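PDB 7LR8: glycosyl hydrolase, which probably hydrolyses the Manβ1-4GlcNAc linkage of N-glycan core fragments, as a family GH5 glycosidase of subfamily 18. Local coordinates for residues P57-Q63 against G127-Y131; A201-H207 against P371-A377; N229-Y235 against P378-E384. The protein carries 1 engineered substitution. All coordinates share one frame. Residue numbers count along the deposited sequence, not the author numbering.

Contact 1: residues P57-Q63 against G127-Y131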
loop_
_atom_site.group_PDB
_atom_site.type_symbol
_atom_site.label_atom_id
_atom_site.label_comp_id
_atom_site.label_asym_id
_atom_site.label_seq_id
_atom_site.Cartn_x
_atom_site.Cartn_y
_atom_site.Cartn_z
ATOM N N PRO B 57 -1.155 11.423 9.623
ATOM C CA PRO B 57 -0.466 10.129 9.565
ATOM C C PRO B 57 -0.773 9.430 8.252
ATOM O O PRO B 57 -1.823 9.649 7.642
ATOM C CB PRO B 57 -1.065 9.344 10.740
ATOM C CG PRO B 57 -1.682 10.343 11.638
ATOM C CD PRO B 57 -2.019 11.568 10.805
ATOM N N LEU B 58 0.151 8.573 7.823
ATOM C CA LEU B 58 -0.113 7.608 6.757
ATOM C C LEU B 58 -0.430 6.281 7.439
ATOM O O LEU B 58 0.440 5.684 8.081
ATOM C CB LEU B 58 1.075 7.468 5.815
ATOM C CG LEU B 58 1.287 8.600 4.809
ATOM C CD1 LEU B 58 2.423 8.258 3.855
ATOM C CD2 LEU B 58 0.007 8.886 4.038
ATOM N N TRP B 59 -1.686 5.841 7.322
ATOM C CA TRP B 59 -2.157 4.660 8.050
ATOM C C TRP B 59 -1.294 3.422 7.826
ATOM O O TRP B 59 -0.871 2.812 8.825
ATOM C CB TRP B 59 -3.629 4.432 7.681
ATOM C CG TRP B 59 -4.298 3.252 8.371
ATOM C CD1 TRP B 59 -3.996 2.725 9.610
ATOM C CD2 TRP B 59 -5.405 2.490 7.871
ATOM N NE1 TRP B 59 -4.840 1.666 9.886
ATOM C CE2 TRP B 59 -5.700 1.493 8.832
ATOM C CE3 TRP B 59 -6.153 2.528 6.689
ATOM C CZ2 TRP B 59 -6.731 0.573 8.658
ATOM C CZ3 TRP B 59 -7.181 1.616 6.520
ATOM C CH2 TRP B 59 -7.452 0.641 7.494
ATOM N N PRO B 60 -0.959 3.011 6.590
ATOM C CA PRO B 60 -0.113 1.805 6.449
ATOM C C PRO B 60 1.276 1.961 7.043
ATOM O O PRO B 60 1.895 0.956 7.415
ATOM C CB PRO B 60 -0.033 1.584 4.929
ATOM C CG PRO B 60 -1.106 2.448 4.328
ATOM C CD PRO B 60 -1.266 3.602 5.271
ATOM N N VAL B 61 1.799 3.189 7.132
ATOM C CA VAL B 61 3.088 3.384 7.783
ATOM C C VAL B 61 2.950 3.288 9.299
ATOM O O VAL B 61 3.834 2.757 9.983
ATOM C CB VAL B 61 3.693 4.727 7.341
ATOM C CG1 VAL B 61 4.961 5.044 8.136
ATOM C CG2 VAL B 61 3.985 4.684 5.858
ATOM N N PHE B 62 1.833 3.771 9.849
ATOM C CA PHE B 62 1.630 3.707 11.290
ATOM C C PHE B 62 1.193 2.318 11.750
ATOM O O PHE B 62 1.555 1.893 12.852
ATOM C CB PHE B 62 0.597 4.749 11.722
ATOM C CG PHE B 62 1.163 6.124 11.909
ATOM C CD1 PHE B 62 1.805 6.782 10.867
ATOM C CD2 PHE B 62 1.064 6.758 13.138
ATOM C CE1 PHE B 62 2.326 8.065 11.059
ATOM C CE2 PHE B 62 1.572 8.030 13.323
ATOM C CZ PHE B 62 2.210 8.676 12.283
ATOM N N GLN B 63 0.439 1.593 10.927
ATOM C CA GLN B 63 -0.109 0.286 11.298
ATOM C C GLN B 63 0.153 -0.705 10.164
ATOM O O GLN B 63 -0.772 -1.114 9.456
ATOM C CB GLN B 63 -1.604 0.400 11.607
ATOM C CG GLN B 63 -2.202 -0.833 12.306
ATOM C CD GLN B 63 -3.649 -0.623 12.719
ATOM O OE1 GLN B 63 -4.339 0.241 12.178
ATOM N NE2 GLN B 63 -4.114 -1.408 13.687
ATOM N N GLY B 127 -9.121 -3.338 14.383
ATOM C CA GLY B 127 -7.797 -2.770 14.189
ATOM C C GLY B 127 -7.816 -1.258 14.052
ATOM O O GLY B 127 -6.942 -0.572 14.589
ATOM N N GLN B 128 -8.806 -0.726 13.327
ATOM C CA GLN B 128 -8.928 0.728 13.160
ATOM C C GLN B 128 -9.232 1.406 14.485
ATOM O O GLN B 128 -8.668 2.467 14.789
ATOM C CB GLN B 128 -10.031 1.073 12.167
ATOM C CG GLN B 128 -9.805 0.608 10.745
ATOM C CD GLN B 128 -11.104 0.605 9.988
ATOM O OE1 GLN B 128 -12.170 0.455 10.588
ATOM N NE2 GLN B 128 -11.034 0.787 8.673
ATOM N N ALA B 129 -10.129 0.808 15.282
ATOM C CA ALA B 129 -10.491 1.383 16.574
ATOM C C ALA B 129 -9.289 1.441 17.502
ATOM O O ALA B 129 -9.088 2.439 18.203
ATOM C CB ALA B 129 -11.634 0.576 17.207
ATOM N N GLU B 130 -8.471 0.381 17.524
ATOM C CA GLU B 130 -7.312 0.381 18.412
ATOM C C GLU B 130 -6.277 1.403 17.962
ATOM O O GLU B 130 -5.625 2.047 18.797
ATOM C CB GLU B 130 -6.699 -1.023 18.475
ATOM C CG GLU B 130 -5.514 -1.185 19.437
ATOM C CD GLU B 130 -5.773 -0.723 20.883
ATOM O OE1 GLU B 130 -6.938 -0.536 21.321
ATOM O OE2 GLU B 130 -4.775 -0.526 21.588
ATOM N N TYR B 131 -6.125 1.563 16.645
ATOM C CA TYR B 131 -5.239 2.576 16.083
ATOM C C TYR B 131 -5.664 3.985 16.499
ATOM O O TYR B 131 -4.848 4.764 17.006
ATOM C CB TYR B 131 -5.236 2.413 14.560
ATOM C CG TYR B 131 -4.678 3.537 13.730
ATOM C CD1 TYR B 131 -3.333 3.882 13.776
ATOM C CD2 TYR B 131 -5.507 4.247 12.879
ATOM C CE1 TYR B 131 -2.827 4.918 12.979
ATOM C CE2 TYR B 131 -5.008 5.296 12.075
ATOM C CZ TYR B 131 -3.670 5.621 12.143
ATOM O OH TYR B 131 -3.152 6.633 11.351
#
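Gly127, near the start of helix 122-139, offers its carbonyl to the other segment: Gln63 NE2 donates to Gly127 O at 3.1 Å and also to Arg66 O. The same amide accepts through Gln63 OE1 from Trp59 NE1 at 2.7 Å, so one side chain ties the short helix 59-62 to the longer one. Gln128 lays its CG 3.7 Å from Trp59 CZ2, while its amide is held by Trp176 and by Leu118 O. Both helices belong to beta-alpha-beta crossovers of the (β/α)8 barrel: the short helix 59-62 sits in the connection after strand 52-55, and helix 122-139 precedes strand 145-152. Tyr131 supplies the largest buried area: Trp59 CD1 lies over one face of its ring, 3.7 Å from Tyr131 CE2, and Phe62 CB approaches obliquely from the side, 3.7 Å from Tyr131 CE1. Beyond them Tyr131 OH reaches Pro57 CB at 3.5 Å and hydrogen-bonds to Gly95 O.

Contact 2: residues A201-H207 against P371-A377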
loop_
_atom_site.group_PDB
_atom_site.type_symbol
_atom_site.label_atom_id
_atom_site.label_comp_id
_atom_site.label_asym_id
_atom_site.label_seq_id
_atom_site.Cartn_x
_atom_site.Cartn_y
_atom_site.Cartn_z
ATOM N N ALA B 201 -21.148 13.416 0.413
ATOM C CA ALA B 201 -22.096 13.278 1.517
ATOM C C ALA B 201 -23.264 14.253 1.390
ATOM O O ALA B 201 -24.353 13.974 1.898
ATOM C CB ALA B 201 -21.387 13.479 2.857
ATOM N N TRP B 202 -23.062 15.395 0.729
ATOM C CA TRP B 202 -24.133 16.363 0.517
ATOM C C TRP B 202 -24.716 16.331 -0.888
ATOM O O TRP B 202 -25.849 16.776 -1.075
ATOM C CB TRP B 202 -23.637 17.792 0.801
ATOM C CG TRP B 202 -22.792 17.870 2.034
ATOM C CD1 TRP B 202 -21.432 17.777 2.104
ATOM C CD2 TRP B 202 -23.254 18.022 3.375
ATOM N NE1 TRP B 202 -21.020 17.874 3.408
ATOM C CE2 TRP B 202 -22.121 18.026 4.209
ATOM C CE3 TRP B 202 -24.515 18.159 3.951
ATOM C CZ2 TRP B 202 -22.211 18.159 5.589
ATOM C CZ3 TRP B 202 -24.605 18.294 5.320
ATOM C CH2 TRP B 202 -23.461 18.293 6.125
ATOM N N TYR B 203 -23.984 15.809 -1.870
ATOM C CA TYR B 203 -24.301 16.042 -3.271
ATOM C C TYR B 203 -24.696 14.800 -4.065
ATOM O O TYR B 203 -25.339 14.950 -5.111
ATOM C CB TYR B 203 -23.098 16.688 -3.978
ATOM C CG TYR B 203 -22.811 18.133 -3.630
ATOM C CD1 TYR B 203 -23.657 18.879 -2.804
ATOM C CD2 TYR B 203 -21.688 18.758 -4.145
ATOM C CE1 TYR B 203 -23.372 20.221 -2.510
ATOM C CE2 TYR B 203 -21.401 20.083 -3.862
ATOM C CZ TYR B 203 -22.239 20.810 -3.051
ATOM O OH TYR B 203 -21.931 22.136 -2.796
ATOM N N LEU B 204 -24.335 13.598 -3.613
ATOM C CA LEU B 204 -24.457 12.369 -4.402
ATOM C C LEU B 204 -25.628 11.536 -3.893
ATOM O O LEU B 204 -25.579 11.011 -2.776
ATOM C CB LEU B 204 -23.173 11.548 -4.328
ATOM C CG LEU B 204 -22.163 11.519 -5.470
ATOM C CD1 LEU B 204 -21.350 10.239 -5.384
ATOM C CD2 LEU B 204 -22.857 11.628 -6.817
ATOM N N ASP B 205 -26.655 11.380 -4.725
ATOM C CA ASP B 205 -27.739 10.470 -4.379
ATOM C C ASP B 205 -27.180 9.071 -4.164
ATOM O O ASP B 205 -26.253 8.641 -4.857
ATOM C CB ASP B 205 -28.803 10.443 -5.478
ATOM C CG ASP B 205 -29.432 11.799 -5.730
ATOM O OD1 ASP B 205 -29.460 12.644 -4.813
ATOM O OD2 ASP B 205 -29.904 12.020 -6.857
ATOM N N ASP B 206 -27.728 8.366 -3.179
ATOM C CA ASP B 206 -27.386 6.980 -2.855
ATOM C C ASP B 206 -25.985 6.814 -2.268
ATOM O O ASP B 206 -25.571 5.680 -2.014
ATOM C CB ASP B 206 -27.533 6.054 -4.071
ATOM C CG ASP B 206 -28.911 6.136 -4.692
ATOM O OD1 ASP B 206 -29.904 6.175 -3.933
ATOM O OD2 ASP B 206 -29.002 6.170 -5.937
ATOM N N HIS B 207 -25.248 7.893 -2.026
ATOM C CA HIS B 207 -23.967 7.781 -1.330
ATOM C C HIS B 207 -24.205 7.359 0.121
ATOM O O HIS B 207 -25.104 7.897 0.776
ATOM C CB HIS B 207 -23.222 9.121 -1.403
ATOM C CG HIS B 207 -21.834 9.079 -0.843
ATOM N ND1 HIS B 207 -20.806 8.388 -1.449
ATOM C CD2 HIS B 207 -21.298 9.671 0.255
ATOM C CE1 HIS B 207 -19.697 8.552 -0.745
ATOM N NE2 HIS B 207 -19.973 9.314 0.300
ATOM N N PRO B 371 -32.159 10.599 -0.222
ATOM C CA PRO B 371 -32.090 10.005 -1.571
ATOM C C PRO B 371 -32.156 11.014 -2.718
ATOM O O PRO B 371 -31.911 10.624 -3.867
ATOM C CB PRO B 371 -33.308 9.078 -1.599
ATOM C CG PRO B 371 -34.271 9.737 -0.663
ATOM C CD PRO B 371 -33.430 10.283 0.451
ATOM N N ALA B 372 -32.485 12.280 -2.460
ATOM C CA ALA B 372 -32.558 13.272 -3.529
ATOM C C ALA B 372 -31.677 14.475 -3.224
ATOM O O ALA B 372 -32.002 15.605 -3.599
ATOM C CB ALA B 372 -34.004 13.708 -3.774
ATOM N N ARG B 373 -30.546 14.247 -2.558
ATOM C CA ARG B 373 -29.689 15.349 -2.143
ATOM C C ARG B 373 -29.014 16.045 -3.311
ATOM O O ARG B 373 -28.465 17.138 -3.118
ATOM C CB ARG B 373 -28.632 14.848 -1.160
ATOM C CG ARG B 373 -27.556 13.964 -1.775
ATOM C CD ARG B 373 -26.681 13.354 -0.680
ATOM N NE ARG B 373 -27.230 12.102 -0.171
ATOM C CZ ARG B 373 -26.505 11.161 0.411
ATOM N NH1 ARG B 373 -25.202 11.333 0.563
ATOM N NH2 ARG B 373 -27.088 10.042 0.825
ATOM N N SER B 374 -29.049 15.461 -4.513
ATOM C CA SER B 374 -28.401 16.101 -5.650
ATOM C C SER B 374 -29.011 17.458 -5.999
ATOM O O SER B 374 -28.395 18.209 -6.761
ATOM C CB SER B 374 -28.441 15.175 -6.874
ATOM O OG SER B 374 -29.766 14.813 -7.209
ATOM N N VAL B 375 -30.185 17.798 -5.459
ATOM C CA VAL B 375 -30.696 19.156 -5.631
ATOM C C VAL B 375 -29.776 20.165 -4.964
ATOM O O VAL B 375 -29.834 21.363 -5.271
ATOM C CB VAL B 375 -32.132 19.284 -5.081
ATOM C CG1 VAL B 375 -33.084 18.377 -5.859
ATOM C CG2 VAL B 375 -32.174 18.994 -3.577
ATOM N N CYS B 376 -28.920 19.708 -4.056
ATOM C CA CYS B 376 -27.962 20.560 -3.371
ATOM C C CYS B 376 -26.662 20.720 -4.140
ATOM O O CYS B 376 -25.863 21.598 -3.790
ATOM C CB CYS B 376 -27.654 19.996 -1.981
ATOM S SG CYS B 376 -29.091 19.898 -0.890
ATOM N N ALA B 377 -26.432 19.890 -5.158
ATOM C CA ALA B 377 -25.194 19.896 -5.914
ATOM C C ALA B 377 -25.191 21.041 -6.916
ATOM O O ALA B 377 -26.240 21.620 -7.207
ATOM C CB ALA B 377 -25.027 18.566 -6.646
HETATM O O HOH W 1 -31.728 8.450 -5.431
#
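Arg373 enters this contact side chain first. With chi1 p, chi2 t and chi3 p, its chain runs past the carbonyl carbon of Tyr203 (Arg373 CG to Tyr203 C 3.8 Å) and delivers the guanidinium to the type II turn Leu204-His207, where Arg373 NH2 donates to His207 O at 2.9 Å. Leu204 O lies over one face of the guanidinium, and the edge of the His207 ring faces Arg373 NH1, while His207 NE2 is hydrogen-bonded to Asn155 ND2. Further carbonyls, Gln369 O, Ala370 O and Phe209 O, accept from the same group, so the arginine joins several loops at once. Asp205, chi1 m, turns its carboxylate to the start of the 3-10 segment 373-376: Asp205 OD1 accepts from Ser374 N at 2.9 Å and Asp205 OD2 from Ser374 OG at 2.8 Å, the serine hydroxyl being brought there by chi1 p. Asp206 has a positive phi, as expected at the third position of a type II turn, and Asp206 OD1 is linked to Pro371 O through one water. Tyr203, chi1 m, swings its ring back over the other segment although its CA-to-CB bond points away; Ala377 CA sits 3.7 Å from the ring centroid in a CH-pi contact, and Tyr203 CG lies 3.8 Å from Ala377 CB. Beside it, Ser374 CA makes a CA-H...O contact of 3.3 Å with Tyr203 O. The arrangement is a domain junction, in which the loop beyond helix 200-203 of the (β/α)8 catalytic barrel is clasped by the loop between strand 358-362 and helix 381-391 of the small C-terminal α/β domain.

Contact 3: residues N229-Y235 against P378-E384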
loop_
_atom_site.group_PDB
_atom_site.type_symbol
_atom_site.label_atom_id
_atom_site.label_comp_id
_atom_site.label_asym_id
_atom_site.label_seq_id
_atom_site.Cartn_x
_atom_site.Cartn_y
_atom_site.Cartn_z
ATOM N N ASN B 229 -15.550 20.793 -8.206
ATOM C CA ASN B 229 -16.608 19.796 -8.116
ATOM C C ASN B 229 -17.754 20.043 -9.094
ATOM O O ASN B 229 -18.842 19.485 -8.900
ATOM C CB ASN B 229 -17.148 19.760 -6.686
ATOM C CG ASN B 229 -17.864 21.037 -6.296
ATOM O OD1 ASN B 229 -18.010 21.973 -7.104
ATOM N ND2 ASN B 229 -18.314 21.094 -5.052
ATOM N N GLY B 230 -17.554 20.902 -10.097
ATOM C CA GLY B 230 -18.600 21.315 -11.008
ATOM C C GLY B 230 -19.016 22.760 -10.841
ATOM O O GLY B 230 -19.654 23.318 -11.742
ATOM N N THR B 231 -18.667 23.379 -9.709
ATOM C CA THR B 231 -19.083 24.753 -9.462
ATOM C C THR B 231 -18.400 25.712 -10.419
ATOM O O THR B 231 -19.065 26.491 -11.114
ATOM C CB THR B 231 -18.777 25.151 -8.020
ATOM O OG1 THR B 231 -19.502 24.301 -7.111
ATOM C CG2 THR B 231 -19.176 26.603 -7.811
ATOM N N ALA B 232 -17.068 25.681 -10.463
ATOM C CA ALA B 232 -16.350 26.566 -11.380
ATOM C C ALA B 232 -16.678 26.251 -12.834
ATOM O O ALA B 232 -16.807 27.160 -13.663
ATOM C CB ALA B 232 -14.846 26.465 -11.140
ATOM N N GLN B 233 -16.807 24.966 -13.168
ATOM C CA GLN B 233 -17.047 24.586 -14.555
ATOM C C GLN B 233 -18.385 25.117 -15.050
ATOM O O GLN B 233 -18.506 25.545 -16.203
ATOM C CB GLN B 233 -16.990 23.063 -14.690
ATOM C CG GLN B 233 -15.630 22.469 -14.373
ATOM C CD GLN B 233 -15.497 21.990 -12.929
ATOM O OE1 GLN B 233 -16.038 22.594 -11.993
ATOM N NE2 GLN B 233 -14.754 20.910 -12.745
ATOM N N ARG B 234 -19.403 25.097 -14.192
ATOM C CA ARG B 234 -20.747 25.470 -14.613
ATOM C C ARG B 234 -20.988 26.971 -14.536
ATOM O O ARG B 234 -21.566 27.554 -15.458
ATOM C CB ARG B 234 -21.782 24.736 -13.752
ATOM C CG ARG B 234 -23.220 25.085 -14.093
ATOM C CD ARG B 234 -24.183 24.214 -13.316
ATOM N NE ARG B 234 -23.925 22.796 -13.547
ATOM C CZ ARG B 234 -24.677 22.013 -14.313
ATOM N NH1 ARG B 234 -25.742 22.510 -14.928
ATOM N NH2 ARG B 234 -24.365 20.733 -14.462
ATOM N N TYR B 235 -20.542 27.607 -13.453
ATOM C CA TYR B 235 -20.840 29.012 -13.197
ATOM C C TYR B 235 -19.687 29.952 -13.514
ATOM O O TYR B 235 -19.926 31.149 -13.717
ATOM C CB TYR B 235 -21.266 29.180 -11.732
ATOM C CG TYR B 235 -22.442 28.295 -11.397
ATOM C CD1 TYR B 235 -23.715 28.600 -11.869
ATOM C CD2 TYR B 235 -22.276 27.129 -10.652
ATOM C CE1 TYR B 235 -24.799 27.790 -11.588
ATOM C CE2 TYR B 235 -23.358 26.304 -10.366
ATOM C CZ TYR B 235 -24.614 26.640 -10.837
ATOM O OH TYR B 235 -25.697 25.843 -10.563
ATOM N N PRO B 378 -24.022 21.398 -7.448
ATOM C CA PRO B 378 -23.982 22.377 -8.544
ATOM C C PRO B 378 -24.962 22.003 -9.649
ATOM O O PRO B 378 -25.042 20.848 -10.070
ATOM C CB PRO B 378 -22.527 22.308 -9.022
ATOM C CG PRO B 378 -21.757 21.917 -7.782
ATOM C CD PRO B 378 -22.668 20.994 -7.014
ATOM N N GLY B 379 -25.728 22.993 -10.112
ATOM C CA GLY B 379 -26.795 22.747 -11.059
ATOM C C GLY B 379 -28.133 22.410 -10.432
ATOM O O GLY B 379 -29.155 22.466 -11.128
ATOM N N GLY B 380 -28.158 22.080 -9.129
ATOM C CA GLY B 380 -29.387 21.690 -8.473
ATOM C C GLY B 380 -30.227 22.871 -8.024
ATOM O O GLY B 380 -29.750 24.002 -7.891
ATOM N N ALA B 381 -31.507 22.591 -7.767
ATOM C CA ALA B 381 -32.452 23.672 -7.497
ATOM C C ALA B 381 -32.149 24.366 -6.176
ATOM O O ALA B 381 -32.326 25.583 -6.060
ATOM C CB ALA B 381 -33.885 23.140 -7.507
ATOM N N VAL B 382 -31.708 23.614 -5.163
ATOM C CA VAL B 382 -31.361 24.221 -3.878
ATOM C C VAL B 382 -30.090 25.056 -4.016
ATOM O O VAL B 382 -30.023 26.204 -3.555
ATOM C CB VAL B 382 -31.219 23.128 -2.799
ATOM C CG1 VAL B 382 -30.466 23.645 -1.589
ATOM C CG2 VAL B 382 -32.591 22.617 -2.389
ATOM N N PHE B 383 -29.076 24.492 -4.682
ATOM C CA PHE B 383 -27.816 25.189 -4.928
ATOM C C PHE B 383 -28.047 26.540 -5.600
ATOM O O PHE B 383 -27.546 27.571 -5.136
ATOM C CB PHE B 383 -26.915 24.306 -5.803
ATOM C CG PHE B 383 -25.529 24.864 -6.035
ATOM C CD1 PHE B 383 -25.313 25.908 -6.932
ATOM C CD2 PHE B 383 -24.436 24.321 -5.373
ATOM C CE1 PHE B 383 -24.042 26.415 -7.145
ATOM C CE2 PHE B 383 -23.150 24.819 -5.592
ATOM C CZ PHE B 383 -22.955 25.868 -6.469
ATOM N N GLU B 384 -28.795 26.547 -6.706
ATOM C CA GLU B 384 -28.975 27.782 -7.469
ATOM C C GLU B 384 -29.859 28.775 -6.725
ATOM O O GLU B 384 -29.615 29.986 -6.782
ATOM C CB GLU B 384 -29.546 27.470 -8.853
ATOM C CG GLU B 384 -28.730 26.423 -9.598
ATOM C CD GLU B 384 -28.793 26.553 -11.109
ATOM O OE1 GLU B 384 -29.828 27.016 -11.635
ATOM O OE2 GLU B 384 -27.800 26.180 -11.771
#
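Asn229 opens the first segment with an Asx turn: Asn229 OD1 accepts from Thr231 N at 3.0 Å and from Thr231 OG1 at 2.8 Å, setting up the first turn of helix 231-235. The same Asn229 OD1 lies 3.8 Å from Pro378 CG, while its ND2 is held by Asp199. Gly230, the N-cap residue, has a phi of 111°, where a side chain would jam against the preceding carbonyl; Pro378 CB packs 4.0 Å from Gly230 C. Thr231 then closes on the proline, with Thr231 OG1 3.3 Å from Pro378 CG and 3.8 Å from Phe383 CZ. One turn on, Arg234 stretches over Gly379, its CD 3.8 Å from Gly379 CA. A CB on Gly379 would clash with Arg234 CZ, and the positive phi of that glycine also disfavours a side chain. Tyr235 finishes the segment and makes both hydrogen bonds across it. Its ring lies nearly parallel to that of Phe383, at 10°, but slid so far that the rings barely overlap; the nearest carbons, Tyr235 CE2 and Phe383 CE1, are 3.3 Å apart. Phe383 in turn meets Tyr248 edge-to-face. Gly379 N donates to Tyr235 OH at 2.9 Å, and Tyr235 OH donates to Glu384 OE2 at a very short 2.4 Å. The hydroxyl is thus acceptor to a backbone amide and donor to a carboxylate at once; the shortness of the second bond suggests a strong, charge-assisted interaction, joining the barrel's helix 231-235 to the first turn of helix 381-391 at a partly exposed seam.

How the contacts relate
Contact 1 comes first along the chain and closes before the others open; it lies within the (β/α)8 barrel, joining helices 59-62 and 122-139. Contacts 2 and 3 both join the barrel to the C-terminal domain and cross in sequence, 201-207 and 229-235 preceding 371-377 and 378-384, which are consecutive. Their centres are 13 Å apart and they touch: Val375 O lies 2.9 Å from Val382 N, a probable hydrogen bond, so they form one continuous interface. Contact 1 is centred 30 Å from contact 2 and 36 Å from contact 3, with contacts 1 and 3 on opposite sides of the chain's centre. Internal barrel packing and domain docking are therefore spatially separate.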